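Intramolecular trans-sialidase (Macrobdella decora, PDB 3SLI) cleaves terminal sialic acid from sialoglycoconjugates by intramolecular transfer, probably releasing it as 2,7-anhydro-Neu5Ac rather than free sialic acid. Local coordinates at residues A[158-161]-A[165-168]; A[389-394]-A[415-420]. All blocks are in the same frame, centred on the assembly; numbering follows the deposited sequence.

Contact 1: residues A[158-161]-A[165-168]; sequences TKRQ and AYPF
Thr-158 and Ala-165 face each other as an antiparallel hydrogen-bonded pair, with Thr-158 N giving to Ala-165 O at 2.9 Å and Ala-165 N giving back to Thr-158 O at 2.8 Å. They belong to the two short strands of a tight beta hairpin. On the face carrying Thr-158, Arg-160 lays its aliphatic part over the Ala-165 methyl, Arg-160 CD standing 3.4 Å from Ala-165 CB. The arginine chain then bends at chi3 (80°), carrying the guanidinium past the methyl to the phenol of Tyr-166, where the two planes lie 28° apart. Arg-160 NH1 comes within 3.0 Å of Tyr-166 OH, but the angle is too poor for a hydrogen bond; the polar end is held instead by Gln-65 O at NE and by a salt bridge from NH2 to Asp-66. Tyr-166 leaves the strand with left-handed backbone angles. Its side chain runs alongside Thr-158, whose OG1 meets the ring edge 3.7 Å from Tyr-166 CD2 while bonding to Ser-53 OG, and the ring stacks on His-70. The chemistry implies a division of labour: two backbone bonds pair the strands, whereas Thr-158 and Arg-160 direct their side-chain polar bonds to strand 51-58 and to Gln-65 and Asp-66.

Contact 2: residues A[389-394]-A[415-420]; sequences KQYDYN and YKNSVF
Asn-417 OD1 is gripped twice: Tyr-391 OH donates to it at 3.1 Å, and a water donates to it at 2.9 Å. The phenol bond lies in the carbonyl plane of the amide, on a lone pair, with a C=O...donor angle of 135°. The same water gives its second hydrogen to Lys-389 O at 2.8 Å, tying the amide to the strand backbone as well as to the ring. Asn-417 OD1 sits at the edge of the Tyr-391 ring, 3.3 Å from Tyr-391 CE1, and the planes of ring and amide are 43° apart.

Lys-416 crosses the tyrosine at about a right angle. Its CG lies between the backbone N and the carbonyl carbon (chi1 79°), and the chain runs on extended from there, bringing Lys-416 CE to 3.5 Å from Tyr-391 CZ. Lys-416 NZ ends 4.2 Å from the centroid of the Tyr-391 ring in an off-centre cation-pi contact. A type I turn from Tyr-415 to Ser-418 puts Lys-416 and Asn-417 at its two central positions, presenting both side chains to the one ring.

Tyr-391 rides on the long strand 384-396, where its backbone bonds to Asp-268 and Ile-270. Its ring and Asn-417 both touch Lys-404 of the paired strand 399-405, so this surface contact joins the antiparallel sheet to the loop leading from strand 407-410 into strand 420-422.

How the contacts relate
Contact 1 closes before contact 2 opens along the chain, and the two are far apart: their centres are 54 Å from each other and their nearest atoms about 35 Å. No sheet is shared. Contact 1 brings together strands 158-160 and 163-165 of a short ribbon, with the loop that leads on to strand 170-178, in the concanavalin-like N-terminal domain. Contact 2 lies at one edge of the beta-propeller-related sialidase part: strand 384-396 belongs to a large antiparallel sheet, and 415-420 is mostly the loop that enters strand 420-422. One hairpin thus belongs to a lectin-like module and the other contact to the sialidase portion, two separate parts of a single subunit.

Contact 1: residues A[158-161]-A[165-168]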
loop_
_atom_site.group_PDB
_atom_site.type_symbol
_atom_site.label_atom_id
_atom_site.label_comp_id
_atom_site.label_asym_id
_atom_site.label_seq_id
_atom_site.Cartn_x
_atom_site.Cartn_y
_atom_site.Cartn_z
ATOM N N THR A 158 12.692 31.015 5.994
ATOM C CA THR A 158 14.035 30.989 6.568
ATOM C C THR A 158 14.801 32.138 5.930
ATOM O O THR A 158 14.878 32.225 4.704
ATOM C CB THR A 158 14.755 29.665 6.265
ATOM O OG1 THR A 158 14.127 28.603 6.999
ATOM C CG2 THR A 158 16.233 29.747 6.655
ATOM N N LYS A 159 15.314 33.053 6.750
ATOM C CA LYS A 159 16.048 34.195 6.221
ATOM C C LYS A 159 17.447 33.794 5.767
ATOM O O LYS A 159 18.248 33.260 6.552
ATOM C CB LYS A 159 16.091 35.335 7.245
ATOM C CG LYS A 159 14.720 35.943 7.501
ATOM C CD LYS A 159 14.777 37.156 8.414
ATOM C CE LYS A 159 13.395 37.768 8.556
ATOM N NZ LYS A 159 13.394 39.013 9.373
ATOM N N ARG A 160 17.704 33.983 4.474
ATOM C CA ARG A 160 18.993 33.649 3.866
ATOM C C ARG A 160 19.452 34.860 3.065
ATOM O O ARG A 160 18.779 35.287 2.127
ATOM C CB ARG A 160 18.857 32.426 2.958
ATOM C CG ARG A 160 18.238 31.223 3.651
ATOM C CD ARG A 160 18.234 29.996 2.755
ATOM N NE ARG A 160 19.536 29.336 2.726
ATOM C CZ ARG A 160 19.836 28.318 1.929
ATOM N NH1 ARG A 160 18.924 27.847 1.084
ATOM N NH2 ARG A 160 21.041 27.761 1.987
ATOM N N GLN A 161 20.563 35.452 3.494
ATOM C CA GLN A 161 21.120 36.645 2.860
ATOM C C GLN A 161 20.056 37.719 2.632
ATOM O O GLN A 161 19.929 38.273 1.531
ATOM C CB GLN A 161 21.847 36.300 1.559
ATOM C CG GLN A 161 22.956 35.287 1.749
ATOM C CD GLN A 161 23.903 35.225 0.566
ATOM O OE1 GLN A 161 24.957 35.866 0.568
ATOM N NE2 GLN A 161 23.547 34.436 -0.441
ATOM N N ALA A 165 13.565 32.595 2.257
ATOM C CA ALA A 165 13.699 31.343 1.516
ATOM C C ALA A 165 12.667 30.339 2.053
ATOM O O ALA A 165 12.128 30.530 3.147
ATOM C CB ALA A 165 15.111 30.788 1.670
ATOM N N TYR A 166 12.393 29.283 1.288
ATOM C CA TYR A 166 11.418 28.252 1.674
ATOM C C TYR A 166 10.131 28.944 2.149
ATOM O O TYR A 166 9.625 28.655 3.235
ATOM C CB TYR A 166 11.990 27.395 2.812
ATOM C CG TYR A 166 13.412 26.919 2.602
ATOM C CD1 TYR A 166 13.821 26.390 1.377
ATOM C CD2 TYR A 166 14.348 26.976 3.643
ATOM C CE1 TYR A 166 15.122 25.928 1.192
ATOM C CE2 TYR A 166 15.646 26.515 3.474
ATOM C CZ TYR A 166 16.031 25.990 2.245
ATOM O OH TYR A 166 17.310 25.515 2.072
ATOM N N PRO A 167 9.549 29.811 1.300
ATOM C CA PRO A 167 8.338 30.575 1.603
ATOM C C PRO A 167 7.052 29.811 1.849
ATOM O O PRO A 167 6.536 29.129 0.958
ATOM C CB PRO A 167 8.195 31.501 0.382
ATOM C CG PRO A 167 9.506 31.397 -0.339
ATOM C CD PRO A 167 9.892 29.977 -0.121
ATOM N N PHE A 168 6.521 29.981 3.057
ATOM C CA PHE A 168 5.255 29.385 3.470
ATOM C C PHE A 168 4.137 30.392 3.161
ATOM O O PHE A 168 4.370 31.603 3.050
ATOM C CB PHE A 168 5.297 29.084 4.981
ATOM C CG PHE A 168 3.962 28.724 5.591
ATOM C CD1 PHE A 168 3.484 27.412 5.541
ATOM C CD2 PHE A 168 3.211 29.686 6.277
ATOM C CE1 PHE A 168 2.282 27.061 6.172
ATOM C CE2 PHE A 168 2.005 29.350 6.915
ATOM C CZ PHE A 168 1.542 28.034 6.862
#

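Contact 2: residues A[389-394]-A[415-420]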
loop_
_atom_site.group_PDB
_atom_site.type_symbol
_atom_site.label_atom_id
_atom_site.label_comp_id
_atom_site.label_asym_id
_atom_site.label_seq_id
_atom_site.Cartn_x
_atom_site.Cartn_y
_atom_site.Cartn_z
ATOM N N LYS A 389 13.472 -25.429 11.374
ATOM C CA LYS A 389 13.640 -24.225 12.175
ATOM C C LYS A 389 13.169 -22.972 11.444
ATOM O O LYS A 389 13.397 -22.817 10.238
ATOM C CB LYS A 389 15.108 -24.061 12.580
ATOM C CG LYS A 389 15.651 -25.190 13.442
ATOM C CD LYS A 389 14.909 -25.274 14.764
ATOM C CE LYS A 389 15.470 -26.375 15.655
ATOM N NZ LYS A 389 14.654 -26.549 16.891
ATOM N N GLN A 390 12.501 -22.094 12.185
ATOM C CA GLN A 390 12.003 -20.836 11.657
ATOM C C GLN A 390 13.166 -19.850 11.608
ATOM O O GLN A 390 14.048 -19.868 12.476
ATOM C CB GLN A 390 10.903 -20.296 12.570
ATOM C CG GLN A 390 10.362 -18.928 12.188
ATOM C CD GLN A 390 9.211 -18.513 13.069
ATOM O OE1 GLN A 390 9.409 -18.128 14.218
ATOM N NE2 GLN A 390 7.995 -18.608 12.547
ATOM N N TYR A 391 13.174 -19.007 10.585
ATOM C CA TYR A 391 14.222 -18.011 10.418
ATOM C C TYR A 391 13.845 -16.666 11.008
ATOM O O TYR A 391 12.660 -16.314 11.106
ATOM C CB TYR A 391 14.535 -17.803 8.933
ATOM C CG TYR A 391 15.514 -18.788 8.343
ATOM C CD1 TYR A 391 15.134 -20.097 8.067
ATOM C CD2 TYR A 391 16.820 -18.405 8.051
ATOM C CE1 TYR A 391 16.027 -21.001 7.516
ATOM C CE2 TYR A 391 17.724 -19.300 7.499
ATOM C CZ TYR A 391 17.320 -20.597 7.234
ATOM O OH TYR A 391 18.206 -21.490 6.685
ATOM N N ASP A 392 14.871 -15.905 11.366
ATOM C CA ASP A 392 14.713 -14.562 11.896
ATOM C C ASP A 392 15.560 -13.703 10.958
ATOM O O ASP A 392 16.428 -14.220 10.246
ATOM C CB ASP A 392 15.225 -14.463 13.338
ATOM C CG ASP A 392 14.868 -13.136 13.999
ATOM O OD1 ASP A 392 13.957 -12.439 13.494
ATOM O OD2 ASP A 392 15.501 -12.790 15.023
ATOM N N TYR A 393 15.299 -12.405 10.939
ATOM C CA TYR A 393 16.027 -11.503 10.062
ATOM C C TYR A 393 16.338 -10.217 10.804
ATOM O O TYR A 393 15.459 -9.641 11.443
ATOM C CB TYR A 393 15.203 -11.230 8.787
ATOM C CG TYR A 393 13.718 -11.012 9.030
ATOM C CD1 TYR A 393 12.858 -12.097 9.216
ATOM C CD2 TYR A 393 13.174 -9.724 9.071
ATOM C CE1 TYR A 393 11.491 -11.906 9.436
ATOM C CE2 TYR A 393 11.807 -9.520 9.291
ATOM C CZ TYR A 393 10.973 -10.616 9.474
ATOM O OH TYR A 393 9.628 -10.427 9.695
ATOM N N ASN A 394 17.597 -9.792 10.745
ATOM C CA ASN A 394 18.048 -8.580 11.436
ATOM C C ASN A 394 19.185 -7.931 10.661
ATOM O O ASN A 394 20.003 -8.622 10.052
ATOM C CB ASN A 394 18.574 -8.917 12.843
ATOM C CG ASN A 394 17.529 -9.574 13.732
ATOM O OD1 ASN A 394 16.636 -8.906 14.253
ATOM N ND2 ASN A 394 17.637 -10.888 13.911
ATOM N N TYR A 415 8.742 -23.942 1.428
ATOM C CA TYR A 415 9.844 -23.458 2.268
ATOM C C TYR A 415 11.201 -23.856 1.691
ATOM O O TYR A 415 11.357 -24.965 1.169
ATOM C CB TYR A 415 9.705 -24.013 3.693
ATOM C CG TYR A 415 8.487 -23.523 4.456
ATOM C CD1 TYR A 415 7.605 -22.587 3.900
ATOM C CD2 TYR A 415 8.230 -23.979 5.748
ATOM C CE1 TYR A 415 6.494 -22.123 4.617
ATOM C CE2 TYR A 415 7.125 -23.521 6.475
ATOM C CZ TYR A 415 6.264 -22.595 5.906
ATOM O OH TYR A 415 5.187 -22.138 6.629
ATOM N N LYS A 416 12.203 -22.996 1.851
ATOM C CA LYS A 416 13.522 -23.286 1.293
ATOM C C LYS A 416 14.239 -24.499 1.876
ATOM O O LYS A 416 15.036 -25.133 1.181
ATOM C CB LYS A 416 14.439 -22.058 1.320
ATOM C CG LYS A 416 15.074 -21.747 2.651
ATOM C CD LYS A 416 16.198 -20.726 2.505
ATOM C CE LYS A 416 16.631 -20.215 3.871
ATOM N NZ LYS A 416 17.636 -19.118 3.822
ATOM N N ASN A 417 13.964 -24.837 3.133
ATOM C CA ASN A 417 14.631 -25.990 3.741
ATOM C C ASN A 417 13.777 -27.248 3.770
ATOM O O ASN A 417 14.064 -28.176 4.525
ATOM C CB ASN A 417 15.140 -25.669 5.157
ATOM C CG ASN A 417 16.289 -24.672 5.160
ATOM O OD1 ASN A 417 16.474 -23.940 6.131
ATOM N ND2 ASN A 417 17.063 -24.633 4.079
ATOM N N SER A 418 12.721 -27.279 2.966
ATOM C CA SER A 418 11.855 -28.445 2.919
ATOM C C SER A 418 12.568 -29.582 2.189
ATOM O O SER A 418 13.413 -29.343 1.323
ATOM C CB SER A 418 10.548 -28.113 2.201
ATOM O OG SER A 418 9.662 -29.222 2.230
ATOM N N VAL A 419 12.227 -30.817 2.545
ATOM C CA VAL A 419 12.825 -31.986 1.910
ATOM C C VAL A 419 12.236 -32.205 0.517
ATOM O O VAL A 419 12.869 -32.841 -0.327
ATOM C CB VAL A 419 12.662 -33.266 2.772
ATOM C CG1 VAL A 419 13.421 -33.109 4.080
ATOM C CG2 VAL A 419 11.188 -33.567 3.033
ATOM N N PHE A 420 11.026 -31.694 0.302
ATOM C CA PHE A 420 10.315 -31.775 -0.979
ATOM C C PHE A 420 9.960 -30.338 -1.339
ATOM O O PHE A 420 9.144 -29.710 -0.652
ATOM C CB PHE A 420 9.028 -32.588 -0.846
ATOM C CG PHE A 420 9.195 -34.050 -1.134
ATOM C CD1 PHE A 420 9.492 -34.487 -2.418
ATOM C CD2 PHE A 420 9.016 -34.996 -0.129
ATOM C CE1 PHE A 420 9.605 -35.842 -2.701
ATOM C CE2 PHE A 420 9.126 -36.355 -0.401
ATOM C CZ PHE A 420 9.421 -36.779 -1.692
HETATM O O HOH W 1 15.105 -24.345 8.616
#